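Putative transcriptional regulator (MarR/EmrR family) (Acinetobacter sp. ADP1, PDB 3NRV) probably binds DNA as a dimeric transcription factor of the MarR/EmrR family, with a winged helix-turn-helix fold. Local coordinates at the interface of chains A and B. Numbering follows the deposited sequence. Chains: chain A/B, Putative transcriptional regulator (MarR/EmrR family).

The interface of chains A and B. Residues chain A 20, 24, 122, 126, 134; chain B 17, 138, 141-142, 145.
B:Leu141 sits among A:Leu20, A:Phe126, A:Leu122 and A:Leu134 at the apolar centre of a patch between the two chains. With CG anti to the carbonyl carbon (chi1 -66°), its CD2 is sent toward A:Phe126 and A:Leu122, and its CD1 toward A:Leu134 and A:Leu20. CD2 lies off one face, beyond the CZ end of the A:Phe126 ring, 3.6 Å from CZ. The same methyl packs on the branch point CG of A:Leu122; the A:Leu122 and B:Leu141 side chains cross at about a right angle. CD1 goes to A:Leu134, tip to tip, 3.9 Å from its CD1.

A:Leu20 crosses B:Leu141 at about a right angle. Its CG is anti to the backbone N (chi1 -175°), and its fork lies against the B:Leu141–B:Arg142 turn of helix 128-146, one methyl on each residue. CD2 lies 3.8 Å from B:Leu141 CB and also touches CD1 of B:Ile17 at 3.8 Å. B:Leu138 adds its CD2 to the same methyl. A:Leu20 CD1 rests instead on the backbone of B:Arg142, 3.9 Å from its N.

Further along the helix, CG2 of B:Val145 lies 3.7 Å from A:Leu122 CD1, the two side chains running side by side. CD2 of A:Leu24, on helix 13-26, presses on B:Val145 CG2 at 3.2 Å, tighter than usual, the side chains crossing at about a right angle.

At the rim, B:Arg142 turns its guanidinium away from A:Leu20. No hydrogen bond or salt bridge crosses this patch. MarR-family proteins dimerise through their N- and C-terminal helices, and this patch probably helps hold the dimer together.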
ATOM      1  N   LEU A  20      -3.683   5.358   1.499  1.00 31.72           N
ATOM      2  CA  LEU A  20      -3.225   6.708   1.208  1.00 30.64           C
ATOM      3  C   LEU A  20      -1.977   6.699   0.320  1.00 33.03           C
ATOM      4  O   LEU A  20      -1.883   7.473  -0.634  1.00 30.24           O
ATOM      5  CB  LEU A  20      -3.004   7.494   2.500  1.00 24.53           C
ATOM      6  CG  LEU A  20      -2.628   8.955   2.338  1.00 37.88           C
ATOM      7  CD1 LEU A  20      -3.696   9.686   1.501  1.00 29.95           C
ATOM      8  CD2 LEU A  20      -2.461   9.578   3.718  1.00 34.66           C
ATOM      9  N   LEU A  24      -2.149   8.433  -3.292  1.00 33.09           N
ATOM     10  CA  LEU A  24      -1.201   9.468  -3.652  1.00 35.26           C
ATOM     11  C   LEU A  24      -0.492   9.055  -4.936  1.00 49.70           C
ATOM     12  O   LEU A  24      -0.104   9.898  -5.741  1.00 50.08           O
ATOM     13  CB  LEU A  24      -0.164   9.668  -2.551  1.00 33.35           C
ATOM     14  CG  LEU A  24      -0.580  10.425  -1.300  1.00 49.23           C
ATOM     15  CD1 LEU A  24       0.412  10.173  -0.192  1.00 43.18           C
ATOM     16  CD2 LEU A  24      -0.687  11.903  -1.605  1.00 56.04           C
ATOM     17  N   LEU A 122      -0.480  19.316  -1.451  1.00 40.91           N
ATOM     18  CA  LEU A 122      -1.070  18.284  -0.602  1.00 45.41           C
ATOM     19  C   LEU A 122      -1.376  18.809   0.801  1.00 41.83           C
ATOM     20  O   LEU A 122      -2.403  18.478   1.392  1.00 40.24           O
ATOM     21  CB  LEU A 122      -0.126  17.087  -0.509  1.00 42.42           C
ATOM     22  CG  LEU A 122      -0.517  15.930   0.423  1.00 46.56           C
ATOM     23  CD1 LEU A 122      -1.783  15.219  -0.060  1.00 44.06           C
ATOM     24  CD2 LEU A 122       0.632  14.953   0.537  1.00 40.22           C
ATOM     25  N   PHE A 126      -3.279  22.536   5.727  1.00 33.41           N
ATOM     26  CA  PHE A 126      -2.640  22.301   7.015  1.00 33.47           C
ATOM     27  C   PHE A 126      -1.977  23.561   7.568  1.00 41.69           C
ATOM     28  O   PHE A 126      -1.144  24.164   6.897  1.00 41.31           O
ATOM     29  CB  PHE A 126      -1.555  21.225   6.880  1.00 36.84           C
ATOM     30  CG  PHE A 126      -2.086  19.824   6.759  1.00 35.89           C
ATOM     31  CD1 PHE A 126      -2.869  19.456   5.686  1.00 32.95           C
ATOM     32  CD2 PHE A 126      -1.781  18.874   7.715  1.00 30.30           C
ATOM     33  CE1 PHE A 126      -3.355  18.161   5.574  1.00 34.47           C
ATOM     34  CE2 PHE A 126      -2.258  17.570   7.604  1.00 32.13           C
ATOM     35  CZ  PHE A 126      -3.052  17.224   6.528  1.00 31.04           C
ATOM     36  N   LEU A 134       1.695  15.951  11.965  1.00 32.62           N
ATOM     37  CA  LEU A 134       1.732  14.914  10.945  1.00 28.59           C
ATOM     38  C   LEU A 134       3.106  14.247  10.905  1.00 31.64           C
ATOM     39  O   LEU A 134       3.224  13.016  10.928  1.00 30.11           O
ATOM     40  CB  LEU A 134       1.387  15.497   9.583  1.00 28.02           C
ATOM     41  CG  LEU A 134       1.521  14.497   8.436  1.00 31.43           C
ATOM     42  CD1 LEU A 134       0.511  13.362   8.633  1.00 28.86           C
ATOM     43  CD2 LEU A 134       1.307  15.206   7.103  1.00 29.16           C
TER
ATOM     44  N   ILE B  17       5.206   8.919   3.633  1.00 26.63           N
ATOM     45  CA  ILE B  17       4.074   8.007   3.669  1.00 26.59           C
ATOM     46  C   ILE B  17       4.357   6.783   2.797  1.00 31.01           C
ATOM     47  O   ILE B  17       4.015   5.657   3.167  1.00 24.21           O
ATOM     48  CB  ILE B  17       2.788   8.692   3.225  1.00 26.67           C
ATOM     49  CG1 ILE B  17       2.276   9.577   4.375  1.00 28.91           C
ATOM     50  CG2 ILE B  17       1.727   7.660   2.835  1.00 30.49           C
ATOM     51  CD1 ILE B  17       1.236  10.561   3.945  1.00 28.75           C
ATOM     52  N   LEU B 138      -4.769  11.714   8.508  1.00 24.01           N
ATOM     53  CA  LEU B 138      -4.794  10.878   7.302  1.00 24.18           C
ATOM     54  C   LEU B 138      -6.039  11.171   6.462  1.00 27.69           C
ATOM     55  O   LEU B 138      -5.992  11.211   5.234  1.00 26.40           O
ATOM     56  CB  LEU B 138      -4.723   9.389   7.650  1.00 22.59           C
ATOM     57  CG  LEU B 138      -3.448   8.945   8.396  1.00 28.82           C
ATOM     58  CD1 LEU B 138      -3.476   7.458   8.734  1.00 24.34           C
ATOM     59  CD2 LEU B 138      -2.198   9.299   7.608  1.00 30.35           C
ATOM     60  N   LEU B 141      -5.516  14.344   4.620  1.00 31.32           N
ATOM     61  CA  LEU B 141      -4.680  14.058   3.440  1.00 23.97           C
ATOM     62  C   LEU B 141      -5.467  13.386   2.312  1.00 29.81           C
ATOM     63  O   LEU B 141      -5.345  13.761   1.144  1.00 37.54           O
ATOM     64  CB  LEU B 141      -3.479  13.188   3.818  1.00 29.10           C
ATOM     65  CG  LEU B 141      -2.483  13.873   4.742  1.00 34.08           C
ATOM     66  CD1 LEU B 141      -1.475  12.890   5.317  1.00 36.31           C
ATOM     67  CD2 LEU B 141      -1.794  15.011   3.978  1.00 39.82           C
ATOM     68  N   ARG B 142      -6.276  12.406   2.703  0.50 28.22           N
ATOM     69  CA  ARG B 142      -7.140  11.615   1.832  0.50 29.09           C
ATOM     70  C   ARG B 142      -8.164  12.484   1.073  0.50 33.02           C
ATOM     71  O   ARG B 142      -8.517  12.204  -0.078  0.50 31.90           O
ATOM     72  CB  ARG B 142      -7.831  10.572   2.721  0.50 30.45           C
ATOM     73  CG  ARG B 142      -8.688   9.526   2.044  0.50 37.67           C
ATOM     74  CD  ARG B 142      -8.851   8.282   2.953  0.50 40.15           C
ATOM     75  NE  ARG B 142      -9.611   8.528   4.188  0.50 38.48           N
ATOM     76  CZ  ARG B 142      -9.126   8.401   5.426  0.50 38.58           C
ATOM     77  NH1 ARG B 142      -7.865   8.022   5.655  0.50 23.06           N
ATOM     78  NH2 ARG B 142      -9.917   8.649   6.456  0.50 49.65           N
ATOM     79  N   VAL B 145      -6.080  14.613  -1.513  1.00 36.46           N
ATOM     80  CA  VAL B 145      -5.661  13.772  -2.634  1.00 41.10           C
ATOM     81  C   VAL B 145      -6.791  13.614  -3.637  1.00 41.79           C
ATOM     82  O   VAL B 145      -6.572  13.696  -4.844  1.00 46.24           O
ATOM     83  CB  VAL B 145      -5.173  12.370  -2.172  1.00 36.76           C
ATOM     84  CG1 VAL B 145      -5.054  11.414  -3.360  1.00 48.23           C
ATOM     85  CG2 VAL B 145      -3.852  12.491  -1.457  1.00 40.42           C
TER